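Local coordinates for protein aminofutalosine deaminase (Helicobacter pylori, PDB 7LKK) that deaminates aminofutalosine in the menaquinone pathway through metal-dependent hydrolysis and probably also converts adenosine into inosine, at residues L218-E224 / T271-Q277; A279-K285 / R315-A319; N68-A74 / D386-F392. All coordinates share one frame. Where two conformers were deposited one is given. Numbering follows the deposited sequence.

Interaction 1. Residues L218-E224 / T271-Q277. With FE (Fe (III) ion), chain E; MCF ((8R)-3-(5-S-methyl-5-thio-beta-D-ribofuranosyl)-3,6,7,8-tetrahydroimidazo[4,5-d][1,3]diazepin-8-ol), chain J.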
loop_
_atom_site.group_PDB
_atom_site.type_symbol
_atom_site.label_atom_id
_atom_site.label_comp_id
_atom_site.label_asym_id
_atom_site.label_seq_id
_atom_site.Cartn_x
_atom_site.Cartn_y
_atom_site.Cartn_z
ATOM N N LEU A 218 7.052 16.825 -24.093
ATOM C CA LEU A 218 5.987 15.939 -24.542
ATOM C C LEU A 218 5.771 14.829 -23.524
ATOM O O LEU A 218 6.676 14.469 -22.767
ATOM C CB LEU A 218 6.295 15.327 -25.919
ATOM C CG LEU A 218 6.104 16.254 -27.122
ATOM C CD1 LEU A 218 6.873 15.736 -28.329
ATOM C CD2 LEU A 218 4.626 16.414 -27.447
ATOM N N SER A 219 4.553 14.295 -23.513
ATOM C CA SER A 219 4.190 13.198 -22.631
ATOM C C SER A 219 3.158 12.344 -23.349
ATOM O O SER A 219 2.414 12.837 -24.201
ATOM C CB SER A 219 3.642 13.702 -21.290
ATOM O OG SER A 219 3.382 12.627 -20.403
ATOM N N THR A 220 3.126 11.059 -23.011
ATOM C CA THR A 220 2.191 10.145 -23.652
ATOM C C THR A 220 2.019 8.905 -22.787
ATOM O O THR A 220 2.936 8.506 -22.062
ATOM C CB THR A 220 2.667 9.759 -25.062
ATOM O OG1 THR A 220 1.673 8.949 -25.704
ATOM C CG2 THR A 220 3.987 9.000 -25.005
ATOM N N HIS A 221 0.823 8.320 -22.850
ATOM C CA HIS A 221 0.563 7.014 -22.259
ATOM C C HIS A 221 0.953 5.938 -23.264
ATOM O O HIS A 221 0.565 6.011 -24.434
ATOM C CB HIS A 221 -0.909 6.869 -21.871
ATOM C CG HIS A 221 -1.390 7.917 -20.917
ATOM N ND1 HIS A 221 -2.071 9.043 -21.328
ATOM C CD2 HIS A 221 -1.288 8.011 -19.570
ATOM C CE1 HIS A 221 -2.369 9.784 -20.276
ATOM N NE2 HIS A 221 -1.906 9.180 -19.197
ATOM N N PHE A 222 1.717 4.944 -22.814
ATOM C CA PHE A 222 2.269 3.949 -23.728
ATOM C C PHE A 222 2.109 2.554 -23.147
ATOM O O PHE A 222 2.600 2.281 -22.048
ATOM C CB PHE A 222 3.745 4.239 -24.019
ATOM C CG PHE A 222 4.316 3.393 -25.115
ATOM C CD1 PHE A 222 3.771 3.428 -26.388
ATOM C CD2 PHE A 222 5.392 2.554 -24.873
ATOM C CE1 PHE A 222 4.288 2.645 -27.398
ATOM C CE2 PHE A 222 5.915 1.770 -25.882
ATOM C CZ PHE A 222 5.363 1.816 -27.145
ATOM N N LEU A 223 1.434 1.681 -23.898
ATOM C CA LEU A 223 1.326 0.247 -23.612
ATOM C C LEU A 223 0.983 -0.008 -22.144
ATOM O O LEU A 223 1.698 -0.688 -21.402
ATOM C CB LEU A 223 2.605 -0.482 -24.039
ATOM C CG LEU A 223 2.903 -0.356 -25.543
ATOM C CD1 LEU A 223 4.037 -1.271 -25.982
ATOM C CD2 LEU A 223 1.655 -0.629 -26.370
ATOM N N GLU A 224 -0.148 0.563 -21.740
ATOM C CA GLU A 224 -0.657 0.480 -20.381
ATOM C C GLU A 224 -1.481 -0.778 -20.126
ATOM O O GLU A 224 -1.745 -1.106 -18.965
ATOM C CB GLU A 224 -1.495 1.729 -20.086
ATOM C CG GLU A 224 -1.951 1.897 -18.654
ATOM C CD GLU A 224 -2.760 3.158 -18.462
ATOM O OE1 GLU A 224 -3.008 3.867 -19.463
ATOM O OE2 GLU A 224 -3.144 3.448 -17.312
ATOM N N THR A 271 10.484 13.403 -24.343
ATOM C CA THR A 271 9.137 12.860 -24.196
ATOM C C THR A 271 9.057 11.942 -22.986
ATOM O O THR A 271 9.889 11.045 -22.823
ATOM C CB THR A 271 8.708 12.095 -25.455
ATOM O OG1 THR A 271 8.705 12.982 -26.579
ATOM C CG2 THR A 271 7.311 11.517 -25.280
ATOM N N LEU A 272 8.048 12.165 -22.147
ATOM C CA LEU A 272 7.740 11.275 -21.037
ATOM C C LEU A 272 6.836 10.148 -21.525
ATOM O O LEU A 272 5.797 10.402 -22.144
ATOM C CB LEU A 272 7.055 12.032 -19.897
ATOM C CG LEU A 272 7.882 12.902 -18.945
ATOM C CD1 LEU A 272 8.496 14.097 -19.660
ATOM C CD2 LEU A 272 7.016 13.367 -17.786
ATOM N N PHE A 273 7.235 8.911 -21.249
ATOM C CA PHE A 273 6.443 7.728 -21.565
ATOM C C PHE A 273 5.912 7.150 -20.262
ATOM O O PHE A 273 6.697 6.740 -19.400
ATOM C CB PHE A 273 7.275 6.689 -22.318
ATOM C CG PHE A 273 7.453 6.996 -23.773
ATOM C CD1 PHE A 273 8.412 7.903 -24.190
ATOM C CD2 PHE A 273 6.660 6.378 -24.726
ATOM C CE1 PHE A 273 8.578 8.189 -25.530
ATOM C CE2 PHE A 273 6.824 6.660 -26.069
ATOM C CZ PHE A 273 7.782 7.566 -26.470
ATOM N N VAL A 274 4.586 7.131 -20.114
ATOM C CA VAL A 274 3.927 6.767 -18.864
ATOM C C VAL A 274 3.430 5.330 -18.944
ATOM O O VAL A 274 2.940 4.887 -19.993
ATOM C CB VAL A 274 2.771 7.738 -18.554
ATOM C CG1 VAL A 274 2.167 7.442 -17.189
ATOM C CG2 VAL A 274 3.257 9.179 -18.626
ATOM N N HIS A 275 3.566 4.604 -17.824
ATOM C CA HIS A 275 3.074 3.242 -17.602
ATOM C C HIS A 275 4.026 2.198 -18.184
ATOM O O HIS A 275 4.924 1.727 -17.478
ATOM C CB HIS A 275 1.653 3.080 -18.151
ATOM C CG HIS A 275 0.673 4.047 -17.561
ATOM N ND1 HIS A 275 0.467 4.159 -16.203
ATOM C CD2 HIS A 275 -0.139 4.962 -18.141
ATOM C CE1 HIS A 275 -0.439 5.092 -15.972
ATOM N NE2 HIS A 275 -0.824 5.595 -17.131
ATOM N N ASN A 276 3.834 1.810 -19.446
ATOM C CA ASN A 276 4.767 0.990 -20.223
ATOM C C ASN A 276 4.871 -0.466 -19.775
ATOM O O ASN A 276 5.794 -1.162 -20.220
ATOM C CB ASN A 276 6.189 1.573 -20.228
ATOM C CG ASN A 276 6.214 3.076 -20.415
ATOM O OD1 ASN A 276 6.046 3.578 -21.527
ATOM N ND2 ASN A 276 6.448 3.805 -19.327
ATOM N N GLN A 277 3.966 -0.965 -18.925
ATOM C CA GLN A 277 4.161 -2.308 -18.376
ATOM C C GLN A 277 4.095 -3.396 -19.440
ATOM O O GLN A 277 4.640 -4.486 -19.226
ATOM C CB GLN A 277 3.127 -2.627 -17.295
ATOM C CG GLN A 277 2.838 -1.506 -16.330
ATOM C CD GLN A 277 1.645 -0.697 -16.763
ATOM O OE1 GLN A 277 1.756 0.173 -17.623
ATOM N NE2 GLN A 277 0.486 -0.997 -16.190
HETATM FE FE FE E . -2.379 9.544 -16.905
HETATM O O8 MCF J . -3.184 7.790 -17.258
HETATM C C8 MCF J . -4.364 7.388 -16.612
HETATM C C7 MCF J . -4.877 6.041 -17.110
HETATM N N6 MCF J . -4.556 5.852 -18.503
HETATM C C5 MCF J . -4.872 6.894 -19.454
HETATM N N4 MCF J . -5.491 8.178 -19.145
HETATM C C10 MCF J . -6.003 8.806 -17.902
HETATM C C9 MCF J . -5.471 8.461 -16.674
HETATM N N1 MCF J . -6.102 9.173 -15.750
HETATM C C2 MCF J . -6.997 9.966 -16.337
HETATM N N3 MCF J . -6.924 9.744 -17.653
HETATM C C1S MCF J . -7.796 10.448 -18.644
HETATM C C2S MCF J . -7.050 10.914 -19.915
HETATM O O2S MCF J . -6.449 12.120 -19.706
HETATM O O4S MCF J . -8.690 9.645 -19.085
HETATM C C4S MCF J . -9.094 10.192 -20.556
HETATM C C3S MCF J . -8.186 11.051 -20.922
HETATM O O3S MCF J . -8.760 12.443 -20.855
HETATM C C5S MCF J . -9.145 9.026 -21.528
HETATM S S5S MCF J . -10.368 9.369 -22.826
HETATM C C6S MCF J . -10.036 8.302 -24.257
HETATM O O HOH W 1 -2.670 -0.358 -16.351
#

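Interaction 2. Residues A279-K285 / R315-A319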
loop_
_atom_site.group_PDB
_atom_site.type_symbol
_atom_site.label_atom_id
_atom_site.label_comp_id
_atom_site.label_asym_id
_atom_site.label_seq_id
_atom_site.Cartn_x
_atom_site.Cartn_y
_atom_site.Cartn_z
ATOM N N ALA A 279 5.235 -2.947 -22.602
ATOM C CA ALA A 279 6.285 -2.739 -23.585
ATOM C C ALA A 279 7.340 -3.827 -23.439
ATOM O O ALA A 279 7.868 -4.048 -22.344
ATOM C CB ALA A 279 6.921 -1.359 -23.414
ATOM N N SER A 280 7.632 -4.516 -24.538
ATOM C CA SER A 280 8.680 -5.522 -24.526
ATOM C C SER A 280 10.045 -4.857 -24.351
ATOM O O SER A 280 10.183 -3.630 -24.389
ATOM C CB SER A 280 8.654 -6.337 -25.817
ATOM O OG SER A 280 9.068 -5.541 -26.913
ATOM N N LEU A 281 11.068 -5.691 -24.155
ATOM C CA LEU A 281 12.427 -5.170 -24.044
ATOM C C LEU A 281 12.848 -4.458 -25.326
ATOM O O LEU A 281 13.491 -3.403 -25.277
ATOM C CB LEU A 281 13.402 -6.299 -23.708
ATOM C CG LEU A 281 14.866 -5.893 -23.515
ATOM C CD1 LEU A 281 14.995 -4.834 -22.429
ATOM C CD2 LEU A 281 15.724 -7.106 -23.192
ATOM N N GLU A 282 12.486 -5.016 -26.483
ATOM C CA GLU A 282 12.797 -4.353 -27.745
ATOM C C GLU A 282 12.120 -2.991 -27.832
ATOM O O GLU A 282 12.726 -2.015 -28.293
ATOM C CB GLU A 282 12.382 -5.232 -28.924
ATOM C CG GLU A 282 12.721 -4.627 -30.282
ATOM C CD GLU A 282 11.921 -5.236 -31.416
ATOM O OE1 GLU A 282 11.558 -6.428 -31.321
ATOM O OE2 GLU A 282 11.654 -4.520 -32.406
ATOM N N ALA A 283 10.866 -2.901 -27.381
ATOM C CA ALA A 283 10.155 -1.628 -27.426
ATOM C C ALA A 283 10.808 -0.596 -26.514
ATOM O O ALA A 283 10.968 0.569 -26.898
ATOM C CB ALA A 283 8.690 -1.833 -27.043
ATOM N N LEU A 284 11.195 -1.003 -25.303
ATOM C CA LEU A 284 11.875 -0.081 -24.400
ATOM C C LEU A 284 13.222 0.351 -24.969
ATOM O O LEU A 284 13.611 1.519 -24.852
ATOM C CB LEU A 284 12.051 -0.725 -23.026
ATOM C CG LEU A 284 10.791 -0.915 -22.180
ATOM C CD1 LEU A 284 11.152 -1.469 -20.807
ATOM C CD2 LEU A 284 10.027 0.393 -22.048
ATOM N N LYS A 285 13.950 -0.583 -25.585
ATOM C CA LYS A 285 15.213 -0.228 -26.223
ATOM C C LYS A 285 14.985 0.693 -27.415
ATOM O O LYS A 285 15.783 1.605 -27.665
ATOM C CB LYS A 285 15.954 -1.492 -26.654
ATOM C CG LYS A 285 16.575 -2.268 -25.503
ATOM C CD LYS A 285 17.358 -3.464 -26.016
ATOM C CE LYS A 285 18.835 -3.132 -26.148
ATOM N NZ LYS A 285 19.286 -2.215 -25.062
ATOM N N ARG A 315 13.279 -5.329 -16.428
ATOM C CA ARG A 315 13.226 -5.031 -17.855
ATOM C C ARG A 315 13.622 -3.588 -18.132
ATOM O O ARG A 315 14.344 -3.308 -19.097
ATOM C CB ARG A 315 11.824 -5.316 -18.390
ATOM C CG ARG A 315 11.727 -5.358 -19.901
ATOM C CD ARG A 315 10.281 -5.502 -20.324
ATOM N NE ARG A 315 9.888 -6.901 -20.433
ATOM C CZ ARG A 315 8.639 -7.310 -20.623
ATOM N NH1 ARG A 315 7.657 -6.423 -20.714
ATOM N NH2 ARG A 315 8.370 -8.605 -20.712
ATOM N N VAL A 316 13.146 -2.656 -17.304
ATOM C CA VAL A 316 13.507 -1.252 -17.472
ATOM C C VAL A 316 15.014 -1.076 -17.345
ATOM O O VAL A 316 15.640 -0.338 -18.116
ATOM C CB VAL A 316 12.745 -0.383 -16.453
ATOM C CG1 VAL A 316 13.324 1.023 -16.407
ATOM C CG2 VAL A 316 11.257 -0.347 -16.792
ATOM N N ARG A 317 15.619 -1.756 -16.370
ATOM C CA ARG A 317 17.066 -1.694 -16.202
ATOM C C ARG A 317 17.788 -2.318 -17.389
ATOM O O ARG A 317 18.791 -1.777 -17.867
ATOM C CB ARG A 317 17.456 -2.393 -14.898
ATOM C CG ARG A 317 18.924 -2.297 -14.533
ATOM C CD ARG A 317 19.137 -2.707 -13.080
ATOM N NE ARG A 317 18.790 -4.105 -12.845
ATOM C CZ ARG A 317 18.512 -4.617 -11.649
ATOM N NH1 ARG A 317 18.531 -3.843 -10.572
ATOM N NH2 ARG A 317 18.211 -5.903 -11.530
ATOM N N GLU A 318 17.286 -3.455 -17.883
ATOM C CA GLU A 318 17.908 -4.112 -19.029
ATOM C C GLU A 318 17.888 -3.231 -20.272
ATOM O O GLU A 318 18.795 -3.317 -21.109
ATOM C CB GLU A 318 17.211 -5.445 -19.302
ATOM C CG GLU A 318 17.417 -6.473 -18.197
ATOM C CD GLU A 318 16.353 -7.550 -18.185
ATOM O OE1 GLU A 318 15.549 -7.609 -19.140
ATOM O OE2 GLU A 318 16.321 -8.343 -17.217
ATOM N N ALA A 319 16.870 -2.383 -20.416
ATOM C CA ALA A 319 16.793 -1.460 -21.542
ATOM C C ALA A 319 17.674 -0.232 -21.367
ATOM O O ALA A 319 17.762 0.585 -22.293
ATOM C CB ALA A 319 15.346 -1.021 -21.765
#

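Interaction 3. Residues N68-A74 / D386-F392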
loop_
_atom_site.group_PDB
_atom_site.type_symbol
_atom_site.label_atom_id
_atom_site.label_comp_id
_atom_site.label_asym_id
_atom_site.label_seq_id
_atom_site.Cartn_x
_atom_site.Cartn_y
_atom_site.Cartn_z
ATOM N N ASN A 68 16.199 14.758 14.767
ATOM C CA ASN A 68 15.399 13.571 14.457
ATOM C C ASN A 68 14.519 13.786 13.231
ATOM O O ASN A 68 13.409 13.254 13.145
ATOM C CB ASN A 68 14.554 13.144 15.660
ATOM C CG ASN A 68 15.405 12.688 16.825
ATOM O OD1 ASN A 68 16.569 12.327 16.648
ATOM N ND2 ASN A 68 14.835 12.711 18.023
ATOM N N SER A 69 15.012 14.562 12.273
ATOM C CA SER A 69 14.257 14.913 11.085
ATOM C C SER A 69 15.084 14.595 9.848
ATOM O O SER A 69 16.285 14.329 9.925
ATOM C CB SER A 69 13.855 16.392 11.103
ATOM O OG SER A 69 13.138 16.700 12.286
ATOM N N VAL A 70 14.417 14.616 8.697
ATOM C CA VAL A 70 15.053 14.363 7.411
ATOM C C VAL A 70 14.880 15.596 6.539
ATOM O O VAL A 70 13.757 16.081 6.356
ATOM C CB VAL A 70 14.467 13.118 6.720
ATOM C CG1 VAL A 70 14.949 13.032 5.281
ATOM C CG2 VAL A 70 14.846 11.859 7.491
ATOM N N LEU A 71 15.992 16.101 6.016
ATOM C CA LEU A 71 16.004 17.179 5.038
ATOM C C LEU A 71 16.292 16.578 3.670
ATOM O O LEU A 71 17.242 15.805 3.517
ATOM C CB LEU A 71 17.058 18.229 5.403
ATOM C CG LEU A 71 17.365 19.342 4.400
ATOM C CD1 LEU A 71 16.116 20.136 4.080
ATOM C CD2 LEU A 71 18.460 20.255 4.940
ATOM N N LEU A 72 15.472 16.926 2.682
ATOM C CA LEU A 72 15.583 16.338 1.356
ATOM C C LEU A 72 14.945 17.296 0.358
ATOM O O LEU A 72 14.253 18.244 0.753
ATOM C CB LEU A 72 14.916 14.950 1.304
ATOM C CG LEU A 72 13.401 14.867 1.096
ATOM C CD1 LEU A 72 13.016 13.491 0.571
ATOM C CD2 LEU A 72 12.652 15.170 2.387
ATOM N N PRO A 73 15.190 17.107 -0.938
ATOM C CA PRO A 73 14.528 17.962 -1.930
ATOM C C PRO A 73 13.023 17.752 -1.914
ATOM O O PRO A 73 12.531 16.656 -1.639
ATOM C CB PRO A 73 15.138 17.507 -3.261
ATOM C CG PRO A 73 16.385 16.796 -2.899
ATOM C CD PRO A 73 16.139 16.174 -1.568
ATOM N N ALA A 74 12.290 18.821 -2.217
ATOM C CA ALA A 74 10.863 18.681 -2.468
ATOM C C ALA A 74 10.628 17.677 -3.590
ATOM O O ALA A 74 11.431 17.545 -4.518
ATOM C CB ALA A 74 10.240 20.032 -2.825
ATOM N N ASP A 386 14.089 24.177 -3.300
ATOM C CA ASP A 386 12.843 23.443 -3.085
ATOM C C ASP A 386 13.153 22.333 -2.086
ATOM O O ASP A 386 13.693 21.286 -2.452
ATOM C CB ASP A 386 12.298 22.893 -4.400
ATOM C CG ASP A 386 11.954 23.989 -5.400
ATOM O OD1 ASP A 386 11.718 25.144 -4.981
ATOM O OD2 ASP A 386 11.923 23.694 -6.612
ATOM N N LEU A 387 12.814 22.559 -0.820
ATOM C CA LEU A 387 13.299 21.717 0.264
ATOM C C LEU A 387 12.164 21.315 1.191
ATOM O O LEU A 387 11.308 22.136 1.538
ATOM C CB LEU A 387 14.392 22.440 1.063
ATOM C CG LEU A 387 15.609 22.882 0.244
ATOM C CD1 LEU A 387 16.483 23.849 1.030
ATOM C CD2 LEU A 387 16.412 21.673 -0.211
ATOM N N SER A 388 12.178 20.049 1.606
ATOM C CA SER A 388 11.222 19.508 2.560
ATOM C C SER A 388 11.944 19.086 3.831
ATOM O O SER A 388 13.081 18.606 3.780
ATOM C CB SER A 388 10.476 18.302 1.977
ATOM O OG SER A 388 9.634 18.672 0.902
ATOM N N VAL A 389 11.280 19.272 4.970
ATOM C CA VAL A 389 11.736 18.752 6.255
ATOM C C VAL A 389 10.619 17.903 6.846
ATOM O O VAL A 389 9.485 18.374 6.988
ATOM C CB VAL A 389 12.132 19.885 7.222
ATOM C CG1 VAL A 389 12.521 19.314 8.579
ATOM C CG2 VAL A 389 13.267 20.717 6.638
ATOM N N PHE A 390 10.939 16.652 7.179
ATOM C CA PHE A 390 10.005 15.724 7.805
ATOM C C PHE A 390 10.524 15.359 9.188
ATOM O O PHE A 390 11.670 14.921 9.323
ATOM C CB PHE A 390 9.833 14.450 6.968
ATOM C CG PHE A 390 9.039 14.647 5.703
ATOM C CD1 PHE A 390 9.643 15.138 4.558
ATOM C CD2 PHE A 390 7.694 14.320 5.659
ATOM C CE1 PHE A 390 8.917 15.313 3.392
ATOM C CE2 PHE A 390 6.960 14.490 4.498
ATOM C CZ PHE A 390 7.574 14.987 3.363
ATOM N N GLY A 391 9.682 15.519 10.203
ATOM C CA GLY A 391 10.070 15.264 11.583
ATOM C C GLY A 391 9.612 13.894 12.048
ATOM O O GLY A 391 8.534 13.426 11.679
ATOM N N PHE A 392 10.446 13.255 12.868
ATOM C CA PHE A 392 10.169 11.930 13.398
ATOM C C PHE A 392 10.486 11.900 14.887
ATOM O O PHE A 392 11.001 12.866 15.457
ATOM C CB PHE A 392 10.968 10.852 12.651
ATOM C CG PHE A 392 10.710 10.827 11.169
ATOM C CD1 PHE A 392 9.577 10.211 10.662
ATOM C CD2 PHE A 392 11.593 11.425 10.287
ATOM C CE1 PHE A 392 9.334 10.189 9.301
ATOM C CE2 PHE A 392 11.356 11.407 8.924
ATOM C CZ PHE A 392 10.224 10.787 8.432
HETATM O O HOH W 2 10.145 16.040 -0.151
#

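Interaction 1. Residues L218-E224 / T271-Q277
Strands 218-222 and 271-275 run parallel, their axes 4.3 Å apart at closest approach and inclined by 18°. The bonds alternate as in any parallel pair: Leu272 N to Leu218 O (2.8 Å), Thr220 N to Leu272 O (2.9 Å), Val274 N to Thr220 O (2.9 Å) and Phe222 N to Val274 O (3.1 Å). On the face carrying Leu218, Thr220 and Thr271, the Phe273 ring receives the Thr220 methyl over one face and directs its edge toward the face of Phe222. The face of Ser219, Leu272 and Val274 also bears His221, whose NE2 binds the iron at 2.4 Å. Beyond it, His275 NE2 donates to inhibitor atom O8 (3.2 Å), itself an iron ligand, while Glu224 OE1 accepts from inhibitor N6 (2.7 Å). Imidazole suits metal binding and donation, and carboxylate suits an NH partner. His79, His81 and Asp328 complete the protein's iron ligands. Neighbouring parallel strands delivering metal- and ligand-binding residues from their C-terminal ends are the hallmark of the amidohydrolase TIM barrel.

Interaction 2. Residues A279-K285 / R315-A319
Two helix ends lie side by side here, the start of helix 281-291 against the close of helix 313-318, and the side-chain rotamers bring the apolar groups together. Leu284 points toward the other segment and, in the mt conformation, brings CD1 to 4.2 Å from Val316 CG2, while its CB rests 3.5 Å from Ala319 CB. Such closeness is possible because alanine ends at its CB. Leu281 starts out sideways, but its tp rotamer swings CD1 back to 3.9 Å from Ala319 CB and 3.9 Å from Glu318 CB. Arg315 is extended through chi1 and chi2 (both t), then bends at chi3 (m), so that its guanidinium passes over Ser280 CA and NH1 gives Ala279 O a weak hydrogen bond (2.9 Å). Ser280 itself, with chi1 in the p well, serves as N-cap: its OG accepts from Ala283 N at 3.2 Å, satisfying a backbone NH that has no carbonyl partner within the helix at its first turn. Farther along, the aliphatic part of Lys285 contributes, with CG 4.1 Å from Ala319 CB. Leu284 and Val316 both also touch Leu296 of strand 294-298 beneath. Chemically, then, cohesion comes mainly from small and branched apolar groups, and the single polar link, being weak, supplements that packing at a partly exposed border.

Interaction 3. Residues N68-A74 / D386-F392
This is an antiparallel strand pairing in which the N-terminal part of strand 69-80 meets strand 387-391, away from the metal site. The pair joins residues more than 300 positions apart, and belongs to a beta region assembled from both ends of the chain, as is common in amidohydrolases. The strand axes approach to 4.6 Å at 166°. Two hydrogen-bonded pairs hold the middle: Val70 N to Phe390 O (2.8 Å) with Phe390 N to Val70 O (3.0 Å), then Leu72 N to Ser388 O (3.1 Å) with Ser388 N to Leu72 O (2.9 Å). Phe392 N to Asn68 O (3.0 Å) and Ala74 N to Asp386 O (2.8 Å) extend the ladder at its ends. Pro73, which has no amide hydrogen, is tolerated because it faces Leu387 in a non-hydrogen-bonded pair.

One face carries Val70, Leu72, Ser388 and Phe390. Leu72 CD2 meets the ring edge of Phe390 at CD1 (3.7 Å), Val70 CG2 lies 3.8 Å from Phe392 CE2, and Phe405 of helix 401-408 packs against this apolar surface. On the opposite face Leu71 CD1 touches Val389 CG2 (3.9 Å). Near the end, Ser69 OG lies 3.5 Å from Gly391 CA and is hydrogen-bonded to Glu67 O. A water bridges Pro73 O and Ser388 OG, 2.9 Å from each, while the Asp386 carboxylate turns away to form a salt bridge with Arg384. Directional backbone bonds thus fix the register, leucine, valine and phenylalanine side chains supply the hydrophobic cohesion, and the buried polar groups are given partners.

Reading from the N terminus, residues 68-74 open the longest loop, which closes only when 386-392 returns in interaction 3. Interactions 1 and 2 are both nested inside it and follow one another in series without crossing: 218-224 meets 271-277 after 46 intervening residues, and 279-285 then meets 315-319 after 29. Strand 269-275 is followed in the chain by helix 281-291, and the two inner contacts also touch, Leu223 CD1 lying 3.6 Å from Ala279 CA. Interaction 3, its centre about 30 Å from that of interaction 1 and across the chain's centre, joins the start of strand 69-80, which runs on toward the iron ligand His79, to strand 387-391 from the late part of the chain.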